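Local coordinates for protein C-1-tetrahydrofolate synthase, cytoplasmic, putative (Trypanosoma brucei, PDB 4CJX) that probably interconverts one-carbon tetrahydrofolates as a homodimeric NADP-dependent methylenetetrahydrofolate dehydrogenase and methenyltetrahydrofolate cyclohydrolase, at residues A34-L48 / V299-K313. Sequence-based numbering, arbitrary orientation.
Sequences AKAIQKELTEEVALL and VTVSMLLKNTLTMFK
A nearly parallel helix pair, packed knobs-into-holes, joins residues 34-48, near the chain's start, to residues 299-313, near its end; the axes cross at 19° and approach to 9.2 Å. Leu41 drops into a hole formed by Ser302, Leu305, Lys306 and Leu309, and Leu309 answers as a knob among Leu41, Glu44, Val45 and Leu48. The two leucine side chains run alongside in opposite senses, CD2 of Leu41 a tight 3.4 Å from CD2 of Leu309. A chi1 of -175° turns CG of Leu309 away from the backbone N, and CD1 comes within 3.7 Å of Leu48 CD1. Where the helices come closest, at Ala34 and Val299, small Ala34 and Ser302 suit the narrow gap. There Gln38, its chain extended, donates from NE2 to Ser302 OG at 2.6 Å, a short bond, bent to 133° at the hydrogen, to an oxygen tilted from the amide plane. Toward the C-terminal ends, long, solvent-exposed Lys313 crosses Glu44 at about a right angle, and its NZ forms a salt bridge with OE2 of Glu44 at 2.8 Å. Around the pair, Leu304 reaches strand 117-120 and Met303 touches helix 166-178, while Leu305 and Val301 lie against helix 68-83, Val301 also contacting the bound folate-like inhibitor.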
# COMPACT_ATOMS: atom_id res chain seq x y z
N ALA B 34 -19.53 -15.89 10.98
CA ALA B 34 -19.41 -16.66 9.75
C ALA B 34 -20.72 -17.37 9.44
O ALA B 34 -21.21 -17.29 8.33
CB ALA B 34 -18.28 -17.66 9.90
N LYS B 35 -21.31 -18.00 10.46
CA LYS B 35 -22.61 -18.66 10.35
C LYS B 35 -23.68 -17.72 9.75
O LYS B 35 -24.39 -18.10 8.80
CB LYS B 35 -23.07 -19.19 11.71
CG LYS B 35 -23.71 -20.57 11.71
N ALA B 36 -23.80 -16.51 10.30
CA ALA B 36 -24.83 -15.56 9.85
C ALA B 36 -24.59 -15.11 8.41
O ALA B 36 -25.50 -15.11 7.58
CB ALA B 36 -24.93 -14.35 10.77
N ILE B 37 -23.35 -14.75 8.13
CA ILE B 37 -22.95 -14.41 6.77
C ILE B 37 -23.28 -15.55 5.81
O ILE B 37 -23.88 -15.33 4.76
CB ILE B 37 -21.45 -14.13 6.71
CG1 ILE B 37 -21.12 -12.84 7.49
CG2 ILE B 37 -20.97 -14.08 5.27
CD1 ILE B 37 -19.64 -12.58 7.74
N GLN B 38 -22.89 -16.77 6.17
CA GLN B 38 -23.08 -17.90 5.25
C GLN B 38 -24.54 -18.27 5.06
O GLN B 38 -24.92 -18.80 4.03
CB GLN B 38 -22.23 -19.09 5.69
CG GLN B 38 -20.76 -18.81 5.40
CD GLN B 38 -19.78 -19.82 5.99
OE1 GLN B 38 -20.13 -20.97 6.28
NE2 GLN B 38 -18.55 -19.38 6.16
N LYS B 39 -25.37 -17.96 6.05
CA LYS B 39 -26.81 -18.18 5.94
C LYS B 39 -27.40 -17.25 4.90
O LYS B 39 -28.32 -17.62 4.18
CB LYS B 39 -27.51 -17.95 7.30
CG LYS B 39 -29.02 -18.15 7.24
N GLU B 40 -26.87 -16.03 4.84
CA GLU B 40 -27.39 -15.03 3.93
C GLU B 40 -26.87 -15.32 2.52
O GLU B 40 -27.62 -15.19 1.56
CB GLU B 40 -27.00 -13.62 4.37
N LEU B 41 -25.60 -15.70 2.42
CA LEU B 41 -25.03 -16.14 1.13
C LEU B 41 -25.79 -17.33 0.54
O LEU B 41 -26.03 -17.36 -0.64
CB LEU B 41 -23.56 -16.51 1.28
CG LEU B 41 -22.56 -15.40 1.62
CD1 LEU B 41 -21.15 -15.95 1.67
CD2 LEU B 41 -22.61 -14.23 0.65
N THR B 42 -26.16 -18.31 1.36
CA THR B 42 -26.85 -19.50 0.86
C THR B 42 -28.20 -19.14 0.22
O THR B 42 -28.50 -19.59 -0.90
CB THR B 42 -27.04 -20.52 1.99
OG1 THR B 42 -25.75 -20.93 2.44
CG2 THR B 42 -27.82 -21.75 1.51
N GLU B 43 -28.98 -18.32 0.91
CA GLU B 43 -30.27 -17.90 0.40
C GLU B 43 -30.08 -17.04 -0.86
O GLU B 43 -30.85 -17.14 -1.80
CB GLU B 43 -31.09 -17.20 1.50
CG GLU B 43 -31.47 -18.13 2.66
CD GLU B 43 -31.96 -17.41 3.90
OE1 GLU B 43 -33.01 -16.75 3.84
OE2 GLU B 43 -31.30 -17.52 4.95
N GLU B 44 -29.02 -16.21 -0.88
CA GLU B 44 -28.76 -15.39 -2.07
C GLU B 44 -28.45 -16.23 -3.32
O GLU B 44 -28.92 -15.93 -4.43
CB GLU B 44 -27.63 -14.39 -1.81
CG GLU B 44 -27.56 -13.27 -2.85
CD GLU B 44 -26.67 -12.10 -2.44
OE1 GLU B 44 -26.26 -12.04 -1.25
OE2 GLU B 44 -26.36 -11.24 -3.30
N VAL B 45 -27.66 -17.29 -3.13
CA VAL B 45 -27.33 -18.24 -4.19
C VAL B 45 -28.58 -18.98 -4.72
O VAL B 45 -28.77 -19.11 -5.94
CB VAL B 45 -26.28 -19.27 -3.66
CG1 VAL B 45 -26.11 -20.46 -4.61
CG2 VAL B 45 -24.94 -18.58 -3.38
N ALA B 46 -29.42 -19.48 -3.81
CA ALA B 46 -30.65 -20.19 -4.21
C ALA B 46 -31.59 -19.27 -4.98
O ALA B 46 -32.30 -19.72 -5.90
CB ALA B 46 -31.36 -20.80 -3.00
N LEU B 47 -31.58 -17.98 -4.64
CA LEU B 47 -32.37 -17.01 -5.41
C LEU B 47 -31.74 -16.80 -6.79
O LEU B 47 -32.41 -16.98 -7.82
CB LEU B 47 -32.57 -15.69 -4.64
CG LEU B 47 -33.43 -15.80 -3.36
CD1 LEU B 47 -33.18 -14.62 -2.43
CD2 LEU B 47 -34.91 -15.94 -3.67
N LEU B 48 -30.45 -16.45 -6.81
CA LEU B 48 -29.72 -16.23 -8.08
C LEU B 48 -29.80 -17.39 -9.08
O LEU B 48 -29.90 -17.16 -10.29
CB LEU B 48 -28.25 -15.93 -7.78
CG LEU B 48 -28.01 -14.53 -7.22
CD1 LEU B 48 -26.68 -14.45 -6.46
CD2 LEU B 48 -28.07 -13.51 -8.34
N VAL B 299 -14.26 -16.26 9.79
CA VAL B 299 -14.72 -15.11 9.02
C VAL B 299 -13.87 -14.89 7.76
O VAL B 299 -14.40 -14.51 6.73
CB VAL B 299 -14.83 -13.83 9.87
CG1 VAL B 299 -15.42 -12.68 9.05
CG2 VAL B 299 -15.74 -14.11 11.06
N THR B 300 -12.58 -15.18 7.83
CA THR B 300 -11.74 -15.20 6.65
C THR B 300 -12.30 -16.13 5.55
O THR B 300 -12.34 -15.74 4.38
CB THR B 300 -10.29 -15.59 7.01
OG1 THR B 300 -9.75 -14.57 7.85
CG2 THR B 300 -9.43 -15.73 5.77
N VAL B 301 -12.74 -17.32 5.92
CA VAL B 301 -13.38 -18.23 4.97
C VAL B 301 -14.66 -17.63 4.40
O VAL B 301 -14.91 -17.73 3.19
CB VAL B 301 -13.72 -19.60 5.61
CG1 VAL B 301 -14.50 -20.49 4.64
CG2 VAL B 301 -12.46 -20.31 6.09
N SER B 302 -15.46 -17.00 5.26
CA SER B 302 -16.72 -16.38 4.84
C SER B 302 -16.50 -15.22 3.86
O SER B 302 -17.31 -15.01 2.95
CB SER B 302 -17.50 -15.86 6.06
OG SER B 302 -17.85 -16.95 6.90
N MET B 303 -15.44 -14.47 4.06
CA MET B 303 -15.13 -13.36 3.15
C MET B 303 -14.69 -13.84 1.76
O MET B 303 -14.92 -13.14 0.77
CB MET B 303 -14.06 -12.44 3.75
CG MET B 303 -14.48 -11.71 5.02
SD MET B 303 -16.05 -10.83 4.88
CE MET B 303 -17.19 -12.01 5.55
N LEU B 304 -14.06 -15.00 1.68
CA LEU B 304 -13.68 -15.58 0.40
C LEU B 304 -14.94 -15.92 -0.38
O LEU B 304 -15.00 -15.70 -1.57
CB LEU B 304 -12.82 -16.84 0.58
CG LEU B 304 -12.69 -17.78 -0.63
CD1 LEU B 304 -11.98 -17.09 -1.79
CD2 LEU B 304 -11.97 -19.06 -0.26
N LEU B 305 -15.94 -16.46 0.32
CA LEU B 305 -17.22 -16.81 -0.28
C LEU B 305 -17.97 -15.54 -0.73
O LEU B 305 -18.62 -15.53 -1.78
CB LEU B 305 -18.07 -17.63 0.70
CG LEU B 305 -17.46 -18.94 1.21
CD1 LEU B 305 -18.52 -19.73 1.96
CD2 LEU B 305 -16.89 -19.79 0.09
N LYS B 306 -17.87 -14.48 0.07
CA LYS B 306 -18.45 -13.19 -0.28
C LYS B 306 -17.81 -12.62 -1.57
O LYS B 306 -18.53 -12.30 -2.53
CB LYS B 306 -18.37 -12.23 0.91
CG LYS B 306 -19.22 -10.98 0.74
CD LYS B 306 -19.30 -10.18 2.03
CE LYS B 306 -20.23 -8.97 1.89
NZ LYS B 306 -19.83 -7.89 2.85
N ASN B 307 -16.49 -12.53 -1.61
CA ASN B 307 -15.77 -12.08 -2.80
C ASN B 307 -16.22 -12.87 -4.03
O ASN B 307 -16.49 -12.31 -5.09
CB ASN B 307 -14.26 -12.24 -2.65
CG ASN B 307 -13.63 -11.24 -1.69
OD1 ASN B 307 -14.32 -10.45 -1.06
ND2 ASN B 307 -12.31 -11.30 -1.56
N THR B 308 -16.30 -14.18 -3.85
CA THR B 308 -16.65 -15.09 -4.94
C THR B 308 -18.07 -14.86 -5.46
O THR B 308 -18.30 -14.83 -6.67
CB THR B 308 -16.45 -16.55 -4.47
OG1 THR B 308 -15.08 -16.75 -4.06
CG2 THR B 308 -16.84 -17.52 -5.56
N LEU B 309 -19.02 -14.66 -4.55
CA LEU B 309 -20.39 -14.32 -4.93
C LEU B 309 -20.45 -12.96 -5.63
O LEU B 309 -21.16 -12.81 -6.61
CB LEU B 309 -21.33 -14.35 -3.73
CG LEU B 309 -22.83 -14.14 -3.98
CD1 LEU B 309 -23.43 -15.23 -4.87
CD2 LEU B 309 -23.55 -14.10 -2.65
N THR B 310 -19.68 -11.98 -5.13
CA THR B 310 -19.56 -10.69 -5.80
C THR B 310 -19.00 -10.85 -7.21
O THR B 310 -19.54 -10.29 -8.18
CB THR B 310 -18.76 -9.68 -4.97
OG1 THR B 310 -19.42 -9.48 -3.72
CG2 THR B 310 -18.66 -8.35 -5.66
N MET B 311 -17.95 -11.67 -7.35
CA MET B 311 -17.35 -11.92 -8.68
C MET B 311 -18.33 -12.67 -9.60
O MET B 311 -18.47 -12.34 -10.77
CB MET B 311 -16.01 -12.67 -8.53
CG MET B 311 -14.94 -11.84 -7.80
SD MET B 311 -13.84 -12.79 -6.70
CE MET B 311 -12.64 -13.32 -7.90
N PHE B 312 -19.03 -13.66 -9.04
CA PHE B 312 -20.07 -14.36 -9.77
C PHE B 312 -21.08 -13.36 -10.34
O PHE B 312 -21.33 -13.35 -11.54
CB PHE B 312 -20.76 -15.38 -8.87
CG PHE B 312 -21.99 -16.00 -9.47
CD1 PHE B 312 -21.90 -16.92 -10.50
CD2 PHE B 312 -23.25 -15.66 -9.01
CE1 PHE B 312 -23.03 -17.51 -11.05
CE2 PHE B 312 -24.39 -16.23 -9.56
CZ PHE B 312 -24.28 -17.16 -10.59
N LYS B 313 -21.62 -12.49 -9.48
CA LYS B 313 -22.65 -11.54 -9.92
C LYS B 313 -22.14 -10.59 -11.00
O LYS B 313 -22.83 -10.35 -11.97
CB LYS B 313 -23.25 -10.75 -8.74
CG LYS B 313 -24.06 -11.64 -7.80
CD LYS B 313 -24.88 -10.88 -6.75
CE LYS B 313 -24.08 -9.81 -6.05
NZ LYS B 313 -24.52 -9.57 -4.64